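Local coordinates for cytidine deaminase (Burkholderia pseudomallei, PDB 3DMO), which probably deaminates cytidine and 2'-deoxycytidine to uridine and 2'-deoxyuridine in a zinc-dependent hydrolysis, salvaging these nucleosides for UMP synthesis, at residues A81-V86 with L111-T116; H90-P95 with D121-S126. One frame throughout, in Å; residues are numbered along the deposited sequence.

Contact 1 (A81-V86 with L111-T116)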
loop_
_atom_site.group_PDB
_atom_site.type_symbol
_atom_site.label_atom_id
_atom_site.label_comp_id
_atom_site.label_asym_id
_atom_site.label_seq_id
_atom_site.Cartn_x
_atom_site.Cartn_y
_atom_site.Cartn_z
ATOM N N ALA A 81 -21.441 -12.968 -0.653
ATOM C CA ALA A 81 -22.809 -12.468 -0.550
ATOM C C ALA A 81 -22.874 -11.086 0.104
ATOM O O ALA A 81 -23.589 -10.199 -0.367
ATOM C CB ALA A 81 -23.658 -13.451 0.234
ATOM N N ALA A 82 -22.133 -10.913 1.195
ATOM C CA ALA A 82 -22.196 -9.685 1.991
ATOM C C ALA A 82 -20.964 -9.525 2.864
ATOM O O ALA A 82 -20.329 -10.519 3.264
ATOM C CB ALA A 82 -23.455 -9.677 2.875
ATOM N N ILE A 83 -20.652 -8.269 3.180
ATOM C CA ILE A 83 -19.633 -7.933 4.167
ATOM C C ILE A 83 -20.189 -6.889 5.142
ATOM O O ILE A 83 -20.847 -5.941 4.721
ATOM C CB ILE A 83 -18.308 -7.453 3.487
ATOM C CG1 ILE A 83 -17.159 -7.357 4.503
ATOM C CG2 ILE A 83 -18.517 -6.168 2.689
ATOM C CD1 ILE A 83 -15.791 -7.119 3.852
ATOM N N ALA A 84 -19.990 -7.113 6.444
ATOM C CA ALA A 84 -20.309 -6.109 7.476
ATOM C C ALA A 84 -19.014 -5.501 7.991
ATOM O O ALA A 84 -18.026 -6.212 8.153
ATOM C CB ALA A 84 -21.085 -6.746 8.640
ATOM N N VAL A 85 -19.012 -4.188 8.230
ATOM C CA VAL A 85 -17.828 -3.482 8.746
ATOM C C VAL A 85 -18.269 -2.630 9.947
ATOM O O VAL A 85 -19.317 -1.969 9.890
ATOM C CB VAL A 85 -17.173 -2.571 7.660
ATOM C CG1 VAL A 85 -15.756 -2.120 8.088
ATOM C CG2 VAL A 85 -17.126 -3.282 6.311
ATOM N N VAL A 86 -17.475 -2.640 11.022
ATOM C CA VAL A 86 -17.830 -1.911 12.251
ATOM C C VAL A 86 -16.607 -1.220 12.874
ATOM O O VAL A 86 -15.518 -1.789 12.921
ATOM C CB VAL A 86 -18.555 -2.838 13.289
ATOM C CG1 VAL A 86 -17.670 -4.016 13.727
ATOM C CG2 VAL A 86 -19.022 -2.040 14.492
ATOM N N LEU A 111 -21.737 -6.508 -4.613
ATOM C CA LEU A 111 -21.534 -6.988 -3.240
ATOM C C LEU A 111 -22.287 -6.099 -2.246
ATOM O O LEU A 111 -22.147 -4.883 -2.282
ATOM C CB LEU A 111 -20.045 -7.029 -2.868
ATOM C CG LEU A 111 -19.722 -7.399 -1.415
ATOM C CD1 LEU A 111 -19.918 -8.873 -1.168
ATOM C CD2 LEU A 111 -18.309 -6.968 -1.022
ATOM N N GLU A 112 -23.078 -6.721 -1.373
ATOM C CA GLU A 112 -23.815 -5.998 -0.338
ATOM C C GLU A 112 -22.860 -5.628 0.789
ATOM O O GLU A 112 -22.122 -6.478 1.282
ATOM C CB GLU A 112 -24.972 -6.849 0.197
ATOM C CG GLU A 112 -25.803 -6.171 1.277
ATOM C CD GLU A 112 -26.944 -7.043 1.784
ATOM O OE1 GLU A 112 -26.673 -8.135 2.323
ATOM O OE2 GLU A 112 -28.116 -6.626 1.659
ATOM N N VAL A 113 -22.873 -4.354 1.176
ATOM C CA VAL A 113 -21.970 -3.838 2.194
ATOM C C VAL A 113 -22.813 -3.255 3.336
ATOM O O VAL A 113 -23.584 -2.318 3.130
ATOM C CB VAL A 113 -21.013 -2.766 1.597
ATOM C CG1 VAL A 113 -20.097 -2.206 2.671
ATOM C CG2 VAL A 113 -20.191 -3.352 0.441
ATOM N N VAL A 114 -22.687 -3.846 4.522
ATOM C CA VAL A 114 -23.432 -3.431 5.710
ATOM C C VAL A 114 -22.483 -2.657 6.632
ATOM O O VAL A 114 -21.558 -3.240 7.204
ATOM C CB VAL A 114 -24.013 -4.662 6.486
ATOM C CG1 VAL A 114 -24.812 -4.211 7.707
ATOM C CG2 VAL A 114 -24.861 -5.555 5.566
ATOM N N LEU A 115 -22.706 -1.350 6.756
ATOM C CA LEU A 115 -21.821 -0.487 7.546
ATOM C C LEU A 115 -22.483 -0.129 8.861
ATOM O O LEU A 115 -23.659 0.223 8.888
ATOM C CB LEU A 115 -21.484 0.787 6.770
ATOM C CG LEU A 115 -20.854 0.548 5.406
ATOM C CD1 LEU A 115 -20.764 1.870 4.655
ATOM C CD2 LEU A 115 -19.489 -0.150 5.559
ATOM N N THR A 116 -21.724 -0.208 9.945
ATOM C CA THR A 116 -22.280 0.077 11.263
ATOM C C THR A 116 -21.238 0.655 12.229
ATOM O O THR A 116 -20.070 0.814 11.879
ATOM C CB THR A 116 -23.009 -1.174 11.848
ATOM O OG1 THR A 116 -23.805 -0.789 12.977
ATOM C CG2 THR A 116 -22.039 -2.279 12.249
#
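The two parallel strands of the beta-alpha-beta unit 80-87, 97-107, 112-116 lie edge to edge in the middle of the cytidine deaminase sheet. Four backbone hydrogen bonds zip them together. Ile83 bonds on either side of Val113: its N donates to Glu112 O at 3.0 Å, and its O accepts from Val114 N at 2.8 Å, almost straight (177°). Val85 likewise straddles Leu115, N to Val114 O at 2.9 Å and O to Thr116 N at 3.0 Å.

On one face, Ile83, CG1 anti to the backbone N, sends its long branch away from 111-116, leaving CG2 to meet Leu111 CD2 obliquely at 3.8 Å. Farther along, Leu115 CD2 sits 4.0 Å from Val85 CB. On the other face, small Ala82 and Ala84 leave room for Glu112 and Val114, which with Val86 and Thr116 touch helix 11-22. Thr116 lays CG2 3.7 Å from Val86 CB, while its OG1 is hydrogen-bonded to Asp121 O. Extended Glu112 hydrogen-bonds through OE1 to NE2 of His6, a residue of the N-terminal histidine tag.

Ile, Val and Leu thus fill one face, alanines and valines much of the other; these four bonds satisfy part of the buried backbone, and strand 34-40 serves the alternate residues.

Contact 2 (H90-P95 with D121-S126)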
loop_
_atom_site.group_PDB
_atom_site.type_symbol
_atom_site.label_atom_id
_atom_site.label_comp_id
_atom_site.label_asym_id
_atom_site.label_seq_id
_atom_site.Cartn_x
_atom_site.Cartn_y
_atom_site.Cartn_z
ATOM N N HIS A 90 -18.984 7.940 14.652
ATOM C CA HIS A 90 -20.252 8.642 14.879
ATOM C C HIS A 90 -21.409 8.050 14.070
ATOM O O HIS A 90 -22.455 7.697 14.628
ATOM C CB HIS A 90 -20.131 10.147 14.597
ATOM C CG HIS A 90 -21.430 10.875 14.736
ATOM N ND1 HIS A 90 -22.229 10.750 15.854
ATOM C CD2 HIS A 90 -22.085 11.707 13.896
ATOM C CE1 HIS A 90 -23.318 11.482 15.698
ATOM N NE2 HIS A 90 -23.254 12.076 14.520
ATOM N N GLY A 91 -21.228 7.985 12.753
ATOM C CA GLY A 91 -22.158 7.276 11.873
ATOM C C GLY A 91 -21.653 5.874 11.569
ATOM O O GLY A 91 -20.666 5.419 12.165
ATOM N N PRO A 92 -22.344 5.158 10.661
ATOM C CA PRO A 92 -21.812 3.877 10.189
ATOM C C PRO A 92 -20.416 4.098 9.615
ATOM O O PRO A 92 -20.199 5.082 8.898
ATOM C CB PRO A 92 -22.795 3.477 9.083
ATOM C CG PRO A 92 -24.086 4.160 9.459
ATOM C CD PRO A 92 -23.643 5.485 10.044
ATOM N N ILE A 93 -19.479 3.213 9.947
ATOM C CA ILE A 93 -18.094 3.365 9.510
ATOM C C ILE A 93 -18.003 3.404 7.981
ATOM O O ILE A 93 -18.693 2.655 7.290
ATOM C CB ILE A 93 -17.153 2.291 10.159
ATOM C CG1 ILE A 93 -15.678 2.675 9.950
ATOM C CG2 ILE A 93 -17.497 0.863 9.673
ATOM C CD1 ILE A 93 -14.721 1.867 10.791
ATOM N N ALA A 94 -17.171 4.307 7.463
ATOM C CA ALA A 94 -16.945 4.448 6.031
ATOM C C ALA A 94 -15.678 3.682 5.636
ATOM O O ALA A 94 -14.595 3.973 6.147
ATOM C CB ALA A 94 -16.805 5.895 5.692
ATOM N N PRO A 95 -15.810 2.680 4.746
ATOM C CA PRO A 95 -14.606 2.024 4.235
ATOM C C PRO A 95 -13.680 3.002 3.529
ATOM O O PRO A 95 -14.154 3.883 2.798
ATOM C CB PRO A 95 -15.168 1.016 3.222
ATOM C CG PRO A 95 -16.556 0.726 3.732
ATOM C CD PRO A 95 -17.035 2.077 4.182
ATOM N N ASP A 121 -26.085 2.364 14.735
ATOM C CA ASP A 121 -26.326 3.045 13.459
ATOM C C ASP A 121 -25.887 2.172 12.286
ATOM O O ASP A 121 -24.743 1.709 12.249
ATOM C CB ASP A 121 -25.616 4.397 13.418
ATOM C CG ASP A 121 -25.999 5.278 14.595
ATOM O OD1 ASP A 121 -27.199 5.632 14.719
ATOM O OD2 ASP A 121 -25.102 5.598 15.402
ATOM N N VAL A 122 -26.804 1.949 11.348
ATOM C CA VAL A 122 -26.579 1.025 10.231
ATOM C C VAL A 122 -26.932 1.688 8.912
ATOM O O VAL A 122 -27.938 2.385 8.813
ATOM C CB VAL A 122 -27.419 -0.273 10.380
ATOM C CG1 VAL A 122 -27.213 -1.211 9.172
ATOM C CG2 VAL A 122 -27.071 -0.994 11.655
ATOM N N ARG A 123 -26.087 1.511 7.899
ATOM C CA ARG A 123 -26.538 1.734 6.532
ATOM C C ARG A 123 -26.085 0.611 5.614
ATOM O O ARG A 123 -25.016 0.015 5.806
ATOM C CB ARG A 123 -26.146 3.112 5.985
ATOM C CG ARG A 123 -24.689 3.306 5.661
ATOM C CD ARG A 123 -24.492 4.705 5.103
ATOM N NE ARG A 123 -23.183 4.887 4.474
ATOM C CZ ARG A 123 -22.956 4.792 3.167
ATOM N NH1 ARG A 123 -23.945 4.502 2.329
ATOM N NH2 ARG A 123 -21.733 4.989 2.689
ATOM N N VAL A 124 -26.931 0.313 4.639
ATOM C CA VAL A 124 -26.670 -0.761 3.697
ATOM C C VAL A 124 -26.406 -0.148 2.332
ATOM O O VAL A 124 -27.152 0.709 1.845
ATOM C CB VAL A 124 -27.818 -1.805 3.657
ATOM C CG1 VAL A 124 -27.486 -2.942 2.676
ATOM C CG2 VAL A 124 -28.071 -2.376 5.049
ATOM N N THR A 125 -25.309 -0.573 1.731
ATOM C CA THR A 125 -24.928 -0.053 0.437
ATOM C C THR A 125 -24.326 -1.195 -0.395
ATOM O O THR A 125 -24.496 -2.360 -0.050
ATOM C CB THR A 125 -24.005 1.194 0.589
ATOM O OG1 THR A 125 -23.709 1.744 -0.700
ATOM C CG2 THR A 125 -22.708 0.866 1.350
ATOM N N SER A 126 -23.667 -0.858 -1.498
ATOM C CA SER A 126 -23.005 -1.850 -2.351
ATOM C C SER A 126 -21.584 -1.384 -2.666
ATOM O O SER A 126 -21.269 -0.197 -2.516
ATOM C CB SER A 126 -23.795 -2.066 -3.649
ATOM O OG SER A 126 -23.688 -0.946 -4.519
HETATM O O HOH W 1 -21.220 5.704 6.533
#
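Pro92 has the most surface buried here, and its ring lies against the backbone of Asp121 to Arg123. CG is the leading atom, 3.7 Å from Arg123 N and 3.8 Å from Asp121 O, so the apolar ring packs on peptide groups. A proline suits the place: it is compact and rigid, and its ring offers a broad hydrocarbon surface while its nitrogen has no hydrogen to satisfy.

Asp121 flanks the ring on one side. Its CB approaches Pro92 CD at 4.1 Å, the two side chains crossing at about a right angle. With CG anti to the carbonyl carbon (chi1 -55°), the carboxylate turns away from the ring, and OD2 accepts a hydrogen bond from Asn117 ND2. OD2 also comes 3.5 Å from His90 O, but two acceptors cannot bond to each other.

On the other side stands Arg123. Its CG takes the crowded position between the backbone N and the carbonyl carbon (chi1 72°), which brings it 3.9 Å from Pro92 CB, and the chain then runs extended to NE. A water lies in the guanidinium plane at its edge, accepting from Arg123 NE at 3.0 Å and donating to Pro92 O at 2.7 Å. Arginine therefore does two jobs, its methylenes packing on the ring and its NE linked to the loop carbonyl by one water. NH2 also makes a long, weak ion pair with Asp133 of the second subunit.

No direct hydrogen bond joins the two segments. The arrangement is that of the beta-to-alpha connection of a beta-alpha-beta crossover: the irregular chain leaving strand 80-87 for helix 97-107 packs against the edge strand of the sheet within this chain, just before zinc ligand Cys96.

How the contacts relate
Contacts 1 and 2, with centres 8 Å apart, share one sheet: strand 112-116 stands between 80-87, its parallel neighbour, and 122-126, its antiparallel one. Thr125 N lies 2.8 Å from Val113 O, a probable hydrogen bond that pairs strands 112-116 and 122-126. The loop 90-95 also packs back on contact 1, Ile93 CG2 lying 3.4 Å from Val85 O and Pro92 CB 3.4 Å from Leu115 O. The side chain of Val85 is about 4 Å from that of Glu63, the predicted proton donor, and about 8 Å from a zinc ion; that of Arg123 is about 13 Å from a zinc ion, yet 90-95 leads straight into zinc ligand Cys96.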